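Local coordinates for ABC transporter substrate-binding protein (Rhizobium radiobacter, PDB 6TFX), which binds mannityl-opines such as mannopinic acid as the solute-binding protein of an ABC transporter that imports them into the bacterium, at residues A[429-434]-A[438-443]; A[202-207]-A[211-216]. All coordinates share one frame; numbering follows the deposited sequence.

In the fold
Contact 2 (202-207 with 211-216) comes first along the chain and is complete before contact 1 (429-434 with 438-443) begins. Their centres lie about 45 Å apart, on opposite sides of the chain's centre, and their nearest atoms are about 33 Å from each other. Contact 2 joins strand 198-203 of the large mixed sheet to helix 207-215; contact 1 joins helix 422-430 to helix 434-450, which runs on toward strand 454-467 of the same mixed sheet. Both are surface turns at which a capped helix starts, and both lie away from the annotated sites, so they belong to the framework of this periplasmic binding protein fold rather than to its opine pocket.

Contact 1. Residues A[429-434]-A[438-443]; sequences RTETDP and IELWKE
The backbones meet closely where Pro434 begins helix 434-450: Ile438 N donates to Pro434 O at 3.1 Å, the first-turn i to i+4 bond, with an N-H...O angle of 163°. Proline suits this first position because it has no amide hydrogen to donate and its ring fits the helical phi.

The side-chain contact is made by Glu431 and Leu440, which cross at about a right angle. Leu440 CD1 lies 4.2 Å from Glu431 CB and equally near CG, so the aliphatic base of the glutamate does the packing while its carboxylate serves the turn. With CG anti to the backbone N (chi1 179°) and the chain bent at chi2, the carboxylate curls back, and Glu431 OE2 accepts the bond from Asp433 N at 3.0 Å, met on its anti side and 18° out of the carboxylate plane.

Two consecutive helices, 422-430 and 434-450, are thus joined by a short capped turn at the surface of the solute-binding protein. Asp433 is the N-cap of the second helix: its OD1 takes the amide hydrogen of Lys436, a role suited to a short acidic side chain, whose negative charge should also be favoured by the helix dipole. Leu440 extends the apolar seam to Ala427 and Ala428 of helix 422-430, where small residues let the helices approach, while Ile438 reaches Leu301. On another side of helix 434-450, Trp441 packs its large ring against Ala392 and Leu396 of helix 392-400, the helix to which Arg429 is tied by a salt bridge from NE to Asp393.

Contact 2. Residues A[202-207]-A[211-216]; sequences RFLNNE and DLAFES
Leu204 CD1 lies 4.3 Å from Ala213 CB, an apolar contact between the chain just past the end of strand 198-203 and helix 207-215. The setting is a strand-turn-helix connection in the periplasmic binding protein fold, in which the chain leaves the mixed sheet at Phe203 and enters the helix after a short turn. Alanine suits its place because a single methyl lets the helix lie near the strand end, and leucine supplies the apolar partner. Arg202, on the strand, joins them in one of its two conformers, so its contacts are less certain: NH1 lies 4.1 Å from Ala213 CB, which comes obliquely to the guanidinium, and Leu204 CD1 lies 3.9 Å above the guanidinium plane, over its centre, giving the flat cation an apolar neighbour on one face. The first turn of the helix is closed by Asp211 N donating to Glu207 O at 2.9 Å, with an N-H...O angle of 168°, and Asp211 CB and CG each lie 3.4 Å from that same Glu207 O.

Farther out, the Arg202 chain bends at chi3 (62°), and NH1 of this conformer also forms a salt bridge with Glu218, which probably helps to place it; Glu218 bonds Ser216 OG as well, and Ala213 also touches Glu218. Asn206 is the N-cap, its OD1 accepting from Ala209 N, a task for which a short side chain with a carbonyl oxygen is well fitted. Though it lies near the like-charged Glu222, Asp211 OD1 is held by a hydrogen bond from Trp230 NE1.

Contact 1. Residues A[429-434]-A[438-443]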
ATOM      1  N   ARG A 429       0.943  13.629 -16.504  1.00 18.17           N
ATOM      2  CA  ARG A 429       1.038  12.202 -16.777  1.00 17.59           C
ATOM      3  C   ARG A 429       1.776  11.872 -18.068  1.00 21.71           C
ATOM      4  O   ARG A 429       2.601  10.960 -18.076  1.00 22.10           O
ATOM      5  CB  ARG A 429      -0.364  11.566 -16.808  1.00 18.32           C
ATOM      6  CG  ARG A 429      -0.268  10.063 -16.643  1.00 22.11           C
ATOM      7  CD  ARG A 429      -1.627   9.410 -16.614  1.00 27.14           C
ATOM      8  NE  ARG A 429      -2.408   9.833 -15.452  1.00 22.31           N
ATOM      9  CZ  ARG A 429      -3.678  10.221 -15.501  1.00 26.32           C
ATOM     10  NH1 ARG A 429      -4.334  10.238 -16.660  1.00 23.52           N
ATOM     11  NH2 ARG A 429      -4.313  10.576 -14.390  1.00 20.11           N
ATOM     12  N   THR A 430       1.503  12.648 -19.127  1.00 18.32           N
ATOM     13  CA  THR A 430       2.049  12.396 -20.472  1.00 18.71           C
ATOM     14  C   THR A 430       3.035  13.469 -20.945  1.00 21.73           C
ATOM     15  O   THR A 430       3.457  13.419 -22.097  1.00 21.31           O
ATOM     16  CB  THR A 430       0.888  12.270 -21.472  1.00 28.53           C
ATOM     17  OG1 THR A 430       0.132  13.477 -21.446  1.00 26.76           O
ATOM     18  CG2 THR A 430      -0.031  11.097 -21.162  1.00 26.75           C
ATOM     19  N   GLU A 431       3.430  14.405 -20.054  1.00 17.69           N
ATOM     20  CA  GLU A 431       4.383  15.468 -20.407  1.00 17.83           C
ATOM     21  C   GLU A 431       5.770  14.855 -20.627  1.00 21.70           C
ATOM     22  O   GLU A 431       6.289  14.146 -19.752  1.00 21.76           O
ATOM     23  CB  GLU A 431       4.420  16.541 -19.305  1.00 18.03           C
ATOM     24  CG  GLU A 431       5.411  17.665 -19.582  1.00 18.31           C
ATOM     25  CD  GLU A 431       5.250  18.346 -20.928  1.00 28.79           C
ATOM     26  OE1 GLU A 431       4.123  18.795 -21.242  1.00 23.88           O
ATOM     27  OE2 GLU A 431       6.257  18.440 -21.665  1.00 25.59           O
ATOM     28  N   THR A 432       6.366  15.112 -21.804  1.00 20.84           N
ATOM     29  CA  THR A 432       7.662  14.489 -22.098  1.00 19.91           C
ATOM     30  C   THR A 432       8.854  15.359 -21.689  1.00 22.44           C
ATOM     31  O   THR A 432       9.962  14.811 -21.563  1.00 23.70           O
ATOM     32  CB  THR A 432       7.729  14.031 -23.550  1.00 25.87           C
ATOM     33  OG1 THR A 432       7.568  15.189 -24.368  1.00 24.06           O
ATOM     34  CG2 THR A 432       6.663  12.959 -23.874  1.00 27.39           C
ATOM     35  N   ASP A 433       8.655  16.676 -21.453  1.00 17.06           N
ATOM     36  CA  ASP A 433       9.756  17.552 -20.973  1.00 16.10           C
ATOM     37  C   ASP A 433       9.891  17.265 -19.461  1.00 16.88           C
ATOM     38  O   ASP A 433       8.931  17.513 -18.708  1.00 16.81           O
ATOM     39  CB  ASP A 433       9.411  19.026 -21.220  1.00 18.09           C
ATOM     40  CG  ASP A 433      10.514  19.965 -20.767  1.00 29.81           C
ATOM     41  OD1 ASP A 433      10.901  19.910 -19.569  1.00 26.25           O
ATOM     42  OD2 ASP A 433      10.983  20.764 -21.600  1.00 35.18           O
ATOM     43  N   PRO A 434      11.031  16.711 -18.990  1.00 16.01           N
ATOM     44  CA  PRO A 434      11.100  16.277 -17.585  1.00 15.99           C
ATOM     45  C   PRO A 434      10.874  17.365 -16.554  1.00 18.12           C
ATOM     46  O   PRO A 434      10.223  17.112 -15.542  1.00 18.54           O
ATOM     47  CB  PRO A 434      12.504  15.668 -17.461  1.00 17.72           C
ATOM     48  CG  PRO A 434      12.919  15.328 -18.849  1.00 21.79           C
ATOM     49  CD  PRO A 434      12.257  16.346 -19.737  1.00 18.65           C
ATOM     50  N   ILE A 438       7.684  17.729 -13.845  0.50 14.33           N
ATOM     51  CA  ILE A 438       7.909  17.982 -12.409  0.50 14.69           C
ATOM     52  C   ILE A 438       7.083  19.180 -11.941  0.50 17.69           C
ATOM     53  O   ILE A 438       6.410  19.107 -10.908  0.50 17.39           O
ATOM     54  CB  ILE A 438       9.436  18.201 -12.137  0.50 18.06           C
ATOM     55  CG1 ILE A 438      10.264  16.896 -12.323  0.50 19.37           C
ATOM     56  CG2 ILE A 438       9.714  18.849 -10.766  0.50 18.65           C
ATOM     57  CD1 ILE A 438       9.925  15.731 -11.401  0.50 26.45           C
ATOM     58  N   GLU A 439       7.120  20.279 -12.716  1.00 14.36           N
ATOM     59  CA  GLU A 439       6.403  21.517 -12.356  1.00 16.49           C
ATOM     60  C   GLU A 439       4.893  21.338 -12.342  1.00 18.81           C
ATOM     61  O   GLU A 439       4.213  21.890 -11.464  1.00 18.22           O
ATOM     62  CB  GLU A 439       6.821  22.697 -13.209  1.00 18.67           C
ATOM     63  CG  GLU A 439       8.240  23.142 -12.874  1.00 28.34           C
ATOM     64  CD  GLU A 439       8.517  23.454 -11.406  1.00 41.42           C
ATOM     65  OE1 GLU A 439       9.470  22.873 -10.841  1.00 40.65           O
ATOM     66  OE2 GLU A 439       7.771  24.270 -10.818  1.00 39.09           O
ATOM     67  N   LEU A 440       4.367  20.530 -13.270  1.00 14.34           N
ATOM     68  CA  LEU A 440       2.912  20.224 -13.298  1.00 14.94           C
ATOM     69  C   LEU A 440       2.525  19.379 -12.090  1.00 16.98           C
ATOM     70  O   LEU A 440       1.496  19.657 -11.453  1.00 16.58           O
ATOM     71  CB  LEU A 440       2.505  19.525 -14.604  1.00 15.43           C
ATOM     72  CG  LEU A 440       2.540  20.426 -15.833  1.00 18.04           C
ATOM     73  CD1 LEU A 440       2.631  19.622 -17.121  1.00 16.30           C
ATOM     74  CD2 LEU A 440       1.340  21.392 -15.845  1.00 18.23           C
ATOM     75  N   TRP A 441       3.387  18.403 -11.715  1.00 13.45           N
ATOM     76  CA  TRP A 441       3.102  17.620 -10.497  1.00 13.63           C
ATOM     77  C   TRP A 441       3.132  18.524  -9.271  1.00 15.79           C
ATOM     78  O   TRP A 441       2.285  18.369  -8.379  1.00 16.37           O
ATOM     79  CB  TRP A 441       4.116  16.499 -10.344  1.00 13.22           C
ATOM     80  CG  TRP A 441       3.791  15.298 -11.192  1.00 13.56           C
ATOM     81  CD1 TRP A 441       2.546  14.826 -11.512  1.00 15.85           C
ATOM     82  CD2 TRP A 441       4.733  14.394 -11.794  1.00 13.18           C
ATOM     83  NE1 TRP A 441       2.657  13.707 -12.315  1.00 15.17           N
ATOM     84  CE2 TRP A 441       3.987  13.395 -12.466  1.00 14.94           C
ATOM     85  CE3 TRP A 441       6.136  14.318 -11.817  1.00 14.08           C
ATOM     86  CZ2 TRP A 441       4.601  12.360 -13.183  1.00 14.58           C
ATOM     87  CZ3 TRP A 441       6.747  13.288 -12.523  1.00 15.38           C
ATOM     88  CH2 TRP A 441       5.980  12.319 -13.187  1.00 16.04           C
ATOM     89  N   LYS A 442       4.102  19.464  -9.203  1.00 14.06           N
ATOM     90  CA  LYS A 442       4.173  20.384  -8.049  1.00 14.17           C
ATOM     91  C   LYS A 442       2.958  21.321  -8.013  1.00 17.73           C
ATOM     92  O   LYS A 442       2.384  21.547  -6.948  1.00 17.20           O
ATOM     93  CB  LYS A 442       5.488  21.189  -8.076  1.00 15.81           C
ATOM     94  CG  LYS A 442       6.711  20.298  -7.859  1.00 16.08           C
ATOM     95  CD  LYS A 442       7.931  21.207  -7.676  1.00 20.84           C
ATOM     96  CE  LYS A 442       9.164  20.424  -7.331  1.00 23.51           C
ATOM     97  NZ  LYS A 442      10.351  21.331  -7.207  1.00 30.68           N
ATOM     98  N   GLU A 443       2.536  21.840  -9.186  1.00 14.77           N
ATOM     99  CA  GLU A 443       1.361  22.711  -9.262  1.00 16.37           C
ATOM    100  C   GLU A 443       0.122  21.958  -8.722  1.00 18.72           C
ATOM    101  O   GLU A 443      -0.670  22.543  -7.962  1.00 19.70           O
ATOM    102  CB  GLU A 443       1.144  23.180 -10.699  1.00 18.85           C
ATOM    103  CG  GLU A 443      -0.026  24.141 -10.876  1.00 30.36           C
ATOM    104  CD  GLU A 443      -0.317  24.574 -12.307  1.00 56.61           C
ATOM    105  OE1 GLU A 443       0.454  24.199 -13.222  1.00 45.31           O
ATOM    106  OE2 GLU A 443      -1.336  25.271 -12.517  1.00 48.27           O
TER

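Contact 2. Residues A[202-207]-A[211-216]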
ATOM      1  N   ARG A 202       0.313 -15.468  11.973  1.00 18.47           N
ATOM      2  CA  ARG A 202      -0.613 -15.258  13.088  0.50 18.85           C
ATOM      3  C   ARG A 202      -1.224 -13.869  13.169  1.00 21.89           C
ATOM      4  O   ARG A 202      -0.491 -12.876  13.170  1.00 20.03           O
ATOM      5  CB  ARG A 202       0.079 -15.591  14.413  0.50 19.06           C
ATOM      6  CG  ARG A 202       0.417 -17.074  14.566  0.50 25.74           C
ATOM      7  CD  ARG A 202       0.938 -17.404  15.957  0.50 28.02           C
ATOM      8  NE  ARG A 202      -0.048 -17.136  17.008  0.50 31.90           N
ATOM      9  CZ  ARG A 202       0.249 -16.996  18.299  0.50 42.26           C
ATOM     10  NH1 ARG A 202       1.505 -17.108  18.715  0.50 22.04           N
ATOM     11  NH2 ARG A 202      -0.707 -16.740  19.181  0.50 32.30           N
ATOM     12  N   PHE A 203      -2.563 -13.820  13.325  1.00 19.53           N
ATOM     13  CA  PHE A 203      -3.319 -12.575  13.473  1.00 18.84           C
ATOM     14  C   PHE A 203      -3.302 -12.166  14.937  1.00 23.24           C
ATOM     15  O   PHE A 203      -3.910 -12.834  15.785  1.00 22.92           O
ATOM     16  CB  PHE A 203      -4.749 -12.751  12.950  1.00 19.92           C
ATOM     17  CG  PHE A 203      -4.757 -13.043  11.469  1.00 20.57           C
ATOM     18  CD1 PHE A 203      -4.263 -12.115  10.561  1.00 22.22           C
ATOM     19  CD2 PHE A 203      -5.267 -14.240  10.981  1.00 23.13           C
ATOM     20  CE1 PHE A 203      -4.261 -12.389   9.192  1.00 23.30           C
ATOM     21  CE2 PHE A 203      -5.276 -14.508   9.615  1.00 24.67           C
ATOM     22  CZ  PHE A 203      -4.757 -13.588   8.729  1.00 22.43           C
ATOM     23  N   LEU A 204      -2.473 -11.172  15.259  1.00 20.42           N
ATOM     24  CA  LEU A 204      -2.318 -10.718  16.643  1.00 20.27           C
ATOM     25  C   LEU A 204      -2.420  -9.213  16.657  1.00 23.22           C
ATOM     26  O   LEU A 204      -1.420  -8.514  16.860  1.00 20.80           O
ATOM     27  CB  LEU A 204      -0.972 -11.202  17.245  1.00 20.65           C
ATOM     28  CG  LEU A 204      -0.871 -12.706  17.516  1.00 24.24           C
ATOM     29  CD1 LEU A 204       0.571 -13.142  17.640  1.00 23.73           C
ATOM     30  CD2 LEU A 204      -1.638 -13.099  18.799  1.00 27.15           C
ATOM     31  N   ASN A 205      -3.646  -8.702  16.412  1.00 20.92           N
ATOM     32  CA  ASN A 205      -3.881  -7.259  16.364  1.00 20.93           C
ATOM     33  C   ASN A 205      -3.575  -6.546  17.684  1.00 26.63           C
ATOM     34  O   ASN A 205      -3.116  -5.416  17.656  1.00 28.00           O
ATOM     35  CB  ASN A 205      -5.313  -6.937  15.917  1.00 19.70           C
ATOM     36  CG  ASN A 205      -5.410  -5.548  15.305  1.00 26.98           C
ATOM     37  OD1 ASN A 205      -4.691  -5.212  14.356  1.00 25.88           O
ATOM     38  ND2 ASN A 205      -6.319  -4.712  15.825  1.00 26.49           N
ATOM     39  N   ASN A 206      -3.774  -7.227  18.833  1.00 23.41           N
ATOM     40  CA  ASN A 206      -3.496  -6.638  20.143  1.00 22.99           C
ATOM     41  C   ASN A 206      -1.981  -6.584  20.356  1.00 26.54           C
ATOM     42  O   ASN A 206      -1.323  -7.630  20.393  1.00 26.62           O
ATOM     43  CB  ASN A 206      -4.184  -7.434  21.239  1.00 25.40           C
ATOM     44  CG  ASN A 206      -3.955  -6.834  22.604  1.00 39.22           C
ATOM     45  OD1 ASN A 206      -2.978  -7.153  23.288  1.00 35.29           O
ATOM     46  ND2 ASN A 206      -4.834  -5.934  23.014  1.00 33.23           N
ATOM     47  N   GLU A 207      -1.423  -5.366  20.433  1.00 24.13           N
ATOM     48  CA  GLU A 207       0.025  -5.136  20.574  1.00 23.57           C
ATOM     49  C   GLU A 207       0.623  -5.813  21.794  1.00 27.87           C
ATOM     50  O   GLU A 207       1.706  -6.396  21.691  1.00 27.30           O
ATOM     51  CB  GLU A 207       0.364  -3.633  20.571  1.00 24.53           C
ATOM     52  CG  GLU A 207       0.166  -2.975  19.208  1.00 30.85           C
ATOM     53  CD  GLU A 207       0.520  -1.503  19.097  1.00 49.22           C
ATOM     54  OE1 GLU A 207       0.627  -0.814  20.138  1.00 42.28           O
ATOM     55  OE2 GLU A 207       0.672  -1.028  17.950  1.00 36.87           O
ATOM     56  N   ASP A 211       3.516  -8.652  21.448  1.00 23.63           N
ATOM     57  CA  ASP A 211       4.812  -8.466  22.128  1.00 24.09           C
ATOM     58  C   ASP A 211       5.101  -9.646  23.078  1.00 28.89           C
ATOM     59  O   ASP A 211       6.212 -10.173  23.066  1.00 29.99           O
ATOM     60  CB  ASP A 211       4.832  -7.123  22.906  1.00 27.35           C
ATOM     61  CG  ASP A 211       5.029  -5.867  22.047  1.00 46.64           C
ATOM     62  OD1 ASP A 211       5.477  -6.001  20.877  1.00 48.05           O
ATOM     63  OD2 ASP A 211       4.756  -4.747  22.554  1.00 52.99           O
ATOM     64  N   LEU A 212       4.079 -10.112  23.817  1.00 25.94           N
ATOM     65  CA  LEU A 212       4.220 -11.232  24.748  1.00 28.19           C
ATOM     66  C   LEU A 212       4.599 -12.508  23.996  1.00 31.43           C
ATOM     67  O   LEU A 212       5.517 -13.216  24.428  1.00 32.14           O
ATOM     68  CB  LEU A 212       2.948 -11.422  25.592  1.00 29.70           C
ATOM     69  CG  LEU A 212       3.008 -12.465  26.735  1.00 37.93           C
ATOM     70  CD1 LEU A 212       4.024 -12.070  27.821  1.00 39.58           C
ATOM     71  CD2 LEU A 212       1.633 -12.638  27.377  1.00 42.16           C
ATOM     72  N   ALA A 213       3.927 -12.777  22.853  1.00 27.66           N
ATOM     73  CA  ALA A 213       4.231 -13.950  22.020  1.00 26.60           C
ATOM     74  C   ALA A 213       5.660 -13.884  21.458  1.00 28.84           C
ATOM     75  O   ALA A 213       6.342 -14.897  21.412  1.00 29.38           O
ATOM     76  CB  ALA A 213       3.215 -14.086  20.905  1.00 26.58           C
ATOM     77  N   PHE A 214       6.135 -12.689  21.087  1.00 24.60           N
ATOM     78  CA  PHE A 214       7.502 -12.536  20.585  1.00 23.78           C
ATOM     79  C   PHE A 214       8.553 -12.742  21.692  1.00 31.34           C
ATOM     80  O   PHE A 214       9.551 -13.431  21.464  1.00 31.91           O
ATOM     81  CB  PHE A 214       7.672 -11.160  19.916  1.00 24.14           C
ATOM     82  CG  PHE A 214       9.019 -10.946  19.278  1.00 24.48           C
ATOM     83  CD1 PHE A 214       9.325 -11.531  18.054  1.00 24.68           C
ATOM     84  CD2 PHE A 214      10.004 -10.200  19.924  1.00 27.03           C
ATOM     85  CE1 PHE A 214      10.573 -11.336  17.468  1.00 26.16           C
ATOM     86  CE2 PHE A 214      11.246  -9.985  19.318  1.00 29.26           C
ATOM     87  CZ  PHE A 214      11.520 -10.557  18.096  1.00 26.63           C
ATOM     88  N   GLU A 215       8.343 -12.149  22.877  1.00 31.07           N
ATOM     89  CA  GLU A 215       9.316 -12.289  23.970  1.00 33.51           C
ATOM     90  C   GLU A 215       9.350 -13.701  24.555  1.00 40.02           C
ATOM     91  O   GLU A 215      10.413 -14.132  24.999  1.00 40.75           O
ATOM     92  CB  GLU A 215       9.147 -11.215  25.064  1.00 35.92           C
ATOM     93  CG  GLU A 215       7.849 -11.229  25.850  1.00 51.12           C
ATOM     94  CD  GLU A 215       7.671 -10.016  26.746  1.00 80.79           C
ATOM     95  OE1 GLU A 215       7.896 -10.141  27.973  1.00 78.46           O
ATOM     96  OE2 GLU A 215       7.309  -8.938  26.221  1.00 75.49           O
ATOM     97  N   SER A 216       8.217 -14.436  24.504  1.00 37.51           N
ATOM     98  CA  SER A 216       8.122 -15.815  25.003  1.00 38.53           C
ATOM     99  C   SER A 216       8.708 -16.859  24.033  1.00 42.65           C
ATOM    100  O   SER A 216       8.757 -18.044  24.369  1.00 44.78           O
ATOM    101  CB  SER A 216       6.675 -16.162  25.343  1.00 43.42           C
ATOM    102  OG  SER A 216       5.882 -16.232  24.171  1.00 55.96           O
TER